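Local coordinates for siderophore periplasmic binding protein (PDB 5DH0) that probably binds the ferric siderophore fuscachelin outside the cytoplasmic membrane and delivers it for uptake, at residues Ala244-Tyr249 with Gln280-Arg285; Thr186-Val191 with Leu214-Ser219. One frame throughout, in Å; residues are numbered along the deposited sequence.

How the contacts relate
Contacts 1 and 2 lie side by side in one mixed sheet, their centres about 10 Å apart and each about 17 Å from the centre of the chain, on the same side of it. They follow in series along the chain: contact 2 pairs strand 187-193 with the short strand 217-218, and contact 1 then pairs strand 246-250 with strand 281-284. Strands 187-193 and 246-250 are themselves parallel neighbours, probably hydrogen-bonded from F248 N to A189 O and from D245 N to T187 O, 2.8 Å each. Through this central pairing the two contacts join into one parallel run that forms much of the sheet of the C-terminal lobe, probably one of the two lobes between which the siderophore binds.

Contact 1. Residues Ala244-Tyr249 with Gln280-Arg285; sequences ADVIFY and QVHPLR
Strands 246-249 and 281-284 run parallel, their axes 4.6 Å apart at closest approach and their directions diverging by 34°, with I247 beside V281, F248 beside H282 and Y249 beside P283. Four backbone bonds alternate between the strands. I247 N donates to Q280 O at 2.9 Å, H282 N to I247 O, Y249 N to H282 O, and L284 N to Y249 O; this last is the most bent, at 133°. The CA hydrogens of V281 and F248 supplement them by pointing at the I247 and H282 carbonyls.

On one face of the sheet, Y249 dominates. Its CG sits between the backbone N and the carbonyl carbon (chi1 57°), which swings the phenol across to the neighbouring strand. There P283 CA packs over one ring face in a CH-pi contact, 3.8 Å from the Y249 ring centroid, while P283 CD lies 3.6 Å from Y249 OH. V281 CG1 meets the ring at its edge, 3.6 Å from Y249 CD1, and V281 CG2 reaches back to I247 CB.

The other face carries F248 and H282, and V246 CG1 approaches the H282 ring near CD2. The F248 ring turns its edge to P283 O and places CD1 3.8 Å from L284 CB, with H282 CB also against F248 CE1. H282 is steadied within its own segment: NE2 donates to Q280 OE1 at 3.1 Å, the oxygen lying near the imidazole plane although the nitrogen stands above the amide plane. V246 and F248 also pack on V305 of helix 292-307, and I247 on A275 of helix 274-277. Helices thus lie on both faces, with the intervening chain, including helices 259-265 and 274-277, joining two adjacent parallel strands: a beta-alpha-beta crossover in the alpha/beta lobe of a periplasmic binding protein.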
loop_
_atom_site.group_PDB
_atom_site.type_symbol
_atom_site.label_atom_id
_atom_site.label_comp_id
_atom_site.label_asym_id
_atom_site.label_seq_id
_atom_site.Cartn_x
_atom_site.Cartn_y
_atom_site.Cartn_z
ATOM N N ALA A 244 -3.031 -3.672 -6.128
ATOM C CA ALA A 244 -3.218 -2.760 -7.254
ATOM C C ALA A 244 -4.675 -2.749 -7.743
ATOM O O ALA A 244 -5.285 -3.795 -7.949
ATOM C CB ALA A 244 -2.281 -3.139 -8.391
ATOM N N ASP A 245 -5.227 -1.561 -7.933
ATOM C CA ASP A 245 -6.562 -1.422 -8.497
ATOM C C ASP A 245 -6.479 -1.374 -10.017
ATOM O O ASP A 245 -7.392 -1.780 -10.721
ATOM C CB ASP A 245 -7.239 -0.143 -7.973
ATOM C CG ASP A 245 -7.288 -0.079 -6.450
ATOM O OD1 ASP A 245 -7.585 -1.108 -5.805
ATOM O OD2 ASP A 245 -7.016 1.008 -5.889
ATOM N N VAL A 246 -5.368 -0.834 -10.502
ATOM C CA VAL A 246 -5.107 -0.618 -11.915
ATOM C C VAL A 246 -3.690 -1.071 -12.242
ATOM O O VAL A 246 -2.726 -0.710 -11.554
ATOM C CB VAL A 246 -5.254 0.858 -12.316
ATOM C CG1 VAL A 246 -4.834 1.060 -13.778
ATOM C CG2 VAL A 246 -6.673 1.334 -12.079
ATOM N N ILE A 247 -3.568 -1.869 -13.294
ATOM C CA ILE A 247 -2.278 -2.361 -13.708
ATOM C C ILE A 247 -1.991 -1.915 -15.129
ATOM O O ILE A 247 -2.795 -2.144 -16.027
ATOM C CB ILE A 247 -2.214 -3.888 -13.612
ATOM C CG1 ILE A 247 -2.288 -4.326 -12.151
ATOM C CG2 ILE A 247 -0.942 -4.411 -14.250
ATOM C CD1 ILE A 247 -2.149 -5.859 -11.982
ATOM N N PHE A 248 -0.855 -1.249 -15.312
ATOM C CA PHE A 248 -0.315 -0.951 -16.636
ATOM C C PHE A 248 0.772 -1.964 -17.008
ATOM O O PHE A 248 1.571 -2.379 -16.152
ATOM C CB PHE A 248 0.293 0.449 -16.673
ATOM C CG PHE A 248 -0.706 1.559 -16.745
ATOM C CD1 PHE A 248 -1.345 1.861 -17.943
ATOM C CD2 PHE A 248 -0.969 2.339 -15.626
ATOM C CE1 PHE A 248 -2.262 2.913 -18.011
ATOM C CE2 PHE A 248 -1.874 3.392 -15.686
ATOM C CZ PHE A 248 -2.522 3.678 -16.875
ATOM N N TYR A 249 0.819 -2.351 -18.277
ATOM C CA TYR A 249 1.942 -3.141 -18.779
ATOM C C TYR A 249 2.596 -2.395 -19.943
ATOM O O TYR A 249 1.927 -1.876 -20.823
ATOM C CB TYR A 249 1.499 -4.575 -19.199
ATOM C CG TYR A 249 0.387 -4.643 -20.242
ATOM C CD1 TYR A 249 -0.957 -4.704 -19.869
ATOM C CD2 TYR A 249 0.675 -4.649 -21.596
ATOM C CE1 TYR A 249 -1.968 -4.757 -20.823
ATOM C CE2 TYR A 249 -0.331 -4.703 -22.536
ATOM C CZ TYR A 249 -1.643 -4.757 -22.147
ATOM O OH TYR A 249 -2.621 -4.809 -23.101
ATOM N N GLN A 280 -9.172 -3.799 -15.231
ATOM C CA GLN A 280 -8.362 -2.580 -15.158
ATOM C C GLN A 280 -6.887 -2.871 -15.443
ATOM O O GLN A 280 -6.007 -2.468 -14.683
ATOM C CB GLN A 280 -8.511 -1.913 -13.783
ATOM C CG GLN A 280 -9.918 -1.418 -13.470
ATOM C CD GLN A 280 -10.368 -0.270 -14.347
ATOM O OE1 GLN A 280 -9.556 0.461 -14.928
ATOM N NE2 GLN A 280 -11.679 -0.079 -14.420
ATOM N N VAL A 281 -6.636 -3.602 -16.528
ATOM C CA VAL A 281 -5.286 -3.848 -17.008
ATOM C C VAL A 281 -5.167 -3.186 -18.372
ATOM O O VAL A 281 -5.963 -3.438 -19.257
ATOM C CB VAL A 281 -4.971 -5.352 -17.079
ATOM C CG1 VAL A 281 -3.565 -5.602 -17.626
ATOM C CG2 VAL A 281 -5.096 -5.960 -15.705
ATOM N N HIS A 282 -4.192 -2.301 -18.531
ATOM C CA HIS A 282 -4.154 -1.434 -19.698
ATOM C C HIS A 282 -2.750 -1.382 -20.243
ATOM O O HIS A 282 -1.785 -1.438 -19.489
ATOM C CB HIS A 282 -4.621 -0.011 -19.342
ATOM C CG HIS A 282 -6.000 0.045 -18.760
ATOM N ND1 HIS A 282 -7.127 0.225 -19.532
ATOM C CD2 HIS A 282 -6.432 -0.072 -17.482
ATOM C CE1 HIS A 282 -8.194 0.215 -18.755
ATOM N NE2 HIS A 282 -7.802 0.033 -17.506
ATOM N N PRO A 283 -2.624 -1.270 -21.558
ATOM C CA PRO A 283 -1.290 -1.060 -22.127
ATOM C C PRO A 283 -0.785 0.351 -21.830
ATOM O O PRO A 283 -1.595 1.237 -21.533
ATOM C CB PRO A 283 -1.511 -1.273 -23.628
ATOM C CG PRO A 283 -2.951 -0.943 -23.831
ATOM C CD PRO A 283 -3.666 -1.387 -22.588
ATOM N N LEU A 284 0.532 0.548 -21.900
ATOM C CA LEU A 284 1.139 1.863 -21.721
ATOM C C LEU A 284 2.318 2.057 -22.669
ATOM O O LEU A 284 3.366 1.469 -22.482
ATOM C CB LEU A 284 1.608 2.060 -20.280
ATOM C CG LEU A 284 2.194 3.451 -20.026
ATOM C CD1 LEU A 284 1.120 4.530 -20.140
ATOM C CD2 LEU A 284 2.898 3.520 -18.676
ATOM N N ARG A 285 2.131 2.887 -23.680
ATOM C CA ARG A 285 3.174 3.231 -24.628
ATOM C C ARG A 285 4.123 4.317 -24.098
ATOM O O ARG A 285 3.744 5.125 -23.242
ATOM C CB ARG A 285 2.536 3.719 -25.926
ATOM C CG ARG A 285 1.721 2.688 -26.657
ATOM C CD ARG A 285 0.485 3.346 -27.211
ATOM N NE ARG A 285 0.845 4.500 -28.014
ATOM C CZ ARG A 285 0.238 5.677 -27.932
ATOM N NH1 ARG A 285 -0.770 5.849 -27.082
ATOM N NH2 ARG A 285 0.636 6.676 -28.710
#

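Contact 2. Residues Thr186-Val191 with Leu214-Ser219; sequences TTFALV and LGAKQS
K217, F188 and T187 bury the largest areas where 186-191 meets 214-219, and K217 O is their common point. F188 N donates to this oxygen at 2.8 Å in an almost straight bond (175°), and the F188 ring also presents its edge to it, CD1 standing 3.6 Å from K217 O. With CG beside its own backbone N (chi1 -70°), the ring reaches A216, whose methyl CB lies 3.9 Å from F188 CD1. A second bond, from S219 N to F188 O at 2.8 Å, completes the short parallel pairing, and Q218 CA approaches the same carbonyl.

T187 divides its two branches between neighbours. CG2 lies against the peptide joining Q218 and S219, 3.5 Å from S219 N, whereas OG1 lies beside the obliquely crossing K217 side chain, near both CG and NZ but not hydrogen-bonded to it. The K217 chain bends at chi2, chi3 and chi4, and NZ makes a weak hydrogen bond to A184 O and a long, weak ion pair with E61 of the second subunit.

Farther along, a water bridges L190 N and Q218 OE1, while Q218 NE2 is held by G208 O of helix 206-213. G215, with positive phi, closes the C-terminal end of that helix in a Schellman motif. F188 also touches L306 of helix 292-307 and V246 and F248 of the adjoining strand 246-250. The short parallel pair thus belongs to the mixed sheet of the C-terminal alpha/beta lobe, and helix 206-213, in the intervening chain, packs on it through L211 against F188, A216 and Q218.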
loop_
_atom_site.group_PDB
_atom_site.type_symbol
_atom_site.label_atom_id
_atom_site.label_comp_id
_atom_site.label_asym_id
_atom_site.label_seq_id
_atom_site.Cartn_x
_atom_site.Cartn_y
_atom_site.Cartn_z
ATOM N N THR A 186 -6.912 5.268 -5.772
ATOM C CA THR A 186 -6.463 4.234 -6.700
ATOM C C THR A 186 -4.982 3.880 -6.539
ATOM O O THR A 186 -4.110 4.746 -6.596
ATOM C CB THR A 186 -6.697 4.660 -8.174
ATOM O OG1 THR A 186 -8.029 5.168 -8.333
ATOM C CG2 THR A 186 -6.459 3.475 -9.138
ATOM N N THR A 187 -4.706 2.600 -6.346
ATOM C CA THR A 187 -3.338 2.112 -6.351
ATOM C C THR A 187 -2.966 1.608 -7.746
ATOM O O THR A 187 -3.656 0.754 -8.304
ATOM C CB THR A 187 -3.155 0.999 -5.327
ATOM O OG1 THR A 187 -3.495 1.502 -4.029
ATOM C CG2 THR A 187 -1.709 0.503 -5.317
ATOM N N PHE A 188 -1.890 2.163 -8.305
ATOM C CA PHE A 188 -1.384 1.777 -9.624
ATOM C C PHE A 188 -0.196 0.828 -9.564
ATOM O O PHE A 188 0.497 0.732 -8.545
ATOM C CB PHE A 188 -0.968 3.014 -10.416
ATOM C CG PHE A 188 -2.111 3.859 -10.837
ATOM C CD1 PHE A 188 -2.669 4.778 -9.962
ATOM C CD2 PHE A 188 -2.645 3.731 -12.106
ATOM C CE1 PHE A 188 -3.740 5.547 -10.353
ATOM C CE2 PHE A 188 -3.713 4.502 -12.497
ATOM C CZ PHE A 188 -4.261 5.413 -11.619
ATOM N N ALA A 189 0.049 0.137 -10.673
ATOM C CA ALA A 189 1.266 -0.652 -10.826
ATOM C C ALA A 189 1.671 -0.657 -12.282
ATOM O O ALA A 189 0.819 -0.778 -13.166
ATOM C CB ALA A 189 1.071 -2.054 -10.327
ATOM N N LEU A 190 2.969 -0.493 -12.530
ATOM C CA LEU A 190 3.505 -0.584 -13.875
ATOM C C LEU A 190 4.455 -1.779 -13.962
ATOM O O LEU A 190 5.445 -1.874 -13.221
ATOM C CB LEU A 190 4.215 0.703 -14.278
ATOM C CG LEU A 190 4.963 0.521 -15.598
ATOM C CD1 LEU A 190 4.003 0.147 -16.734
ATOM C CD2 LEU A 190 5.783 1.756 -15.943
ATOM N N VAL A 191 4.133 -2.708 -14.862
ATOM C CA VAL A 191 4.876 -3.962 -14.947
ATOM C C VAL A 191 5.409 -4.193 -16.346
ATOM O O VAL A 191 4.863 -3.651 -17.310
ATOM C CB VAL A 191 3.997 -5.181 -14.538
ATOM C CG1 VAL A 191 3.409 -5.000 -13.113
ATOM C CG2 VAL A 191 2.894 -5.428 -15.568
ATOM N N LEU A 214 3.000 12.669 -10.635
ATOM C CA LEU A 214 1.614 13.057 -10.704
ATOM C C LEU A 214 0.950 12.958 -9.332
ATOM O O LEU A 214 -0.148 13.474 -9.115
ATOM C CB LEU A 214 0.908 12.159 -11.705
ATOM C CG LEU A 214 -0.478 12.445 -12.237
ATOM C CD1 LEU A 214 -0.454 13.732 -13.053
ATOM C CD2 LEU A 214 -0.895 11.269 -13.099
ATOM N N GLY A 215 1.613 12.281 -8.402
ATOM C CA GLY A 215 1.019 12.056 -7.097
ATOM C C GLY A 215 0.165 10.805 -7.003
ATOM O O GLY A 215 -0.585 10.633 -6.041
ATOM N N ALA A 216 0.284 9.910 -7.986
ATOM C CA ALA A 216 -0.422 8.628 -7.924
ATOM C C ALA A 216 0.149 7.758 -6.818
ATOM O O ALA A 216 1.314 7.879 -6.463
ATOM C CB ALA A 216 -0.348 7.894 -9.261
ATOM N N LYS A 217 -0.684 6.896 -6.258
ATOM C CA LYS A 217 -0.219 5.906 -5.313
ATOM C C LYS A 217 0.140 4.626 -6.091
ATOM O O LYS A 217 -0.585 4.232 -7.024
ATOM C CB LYS A 217 -1.302 5.672 -4.253
ATOM C CG LYS A 217 -1.069 4.484 -3.329
ATOM C CD LYS A 217 -1.555 4.754 -1.883
ATOM C CE LYS A 217 -2.823 5.593 -1.812
ATOM N NZ LYS A 217 -3.996 4.947 -2.441
ATOM N N GLN A 218 1.264 3.987 -5.762
ATOM C CA GLN A 218 1.585 2.733 -6.449
ATOM C C GLN A 218 1.743 1.573 -5.477
ATOM O O GLN A 218 1.883 1.775 -4.274
ATOM C CB GLN A 218 2.844 2.874 -7.335
ATOM C CG GLN A 218 2.705 3.968 -8.395
ATOM C CD GLN A 218 3.899 4.076 -9.333
ATOM O OE1 GLN A 218 4.129 3.200 -10.165
ATOM N NE2 GLN A 218 4.673 5.152 -9.193
ATOM N N SER A 219 1.723 0.361 -6.034
ATOM C CA SER A 219 1.750 -0.889 -5.283
ATOM C C SER A 219 2.951 -1.123 -4.344
ATOM O O SER A 219 4.075 -0.701 -4.622
ATOM C CB SER A 219 1.677 -2.044 -6.282
ATOM O OG SER A 219 1.931 -3.263 -5.623
HETATM O O HOH W 1 4.567 0.305 -10.174
#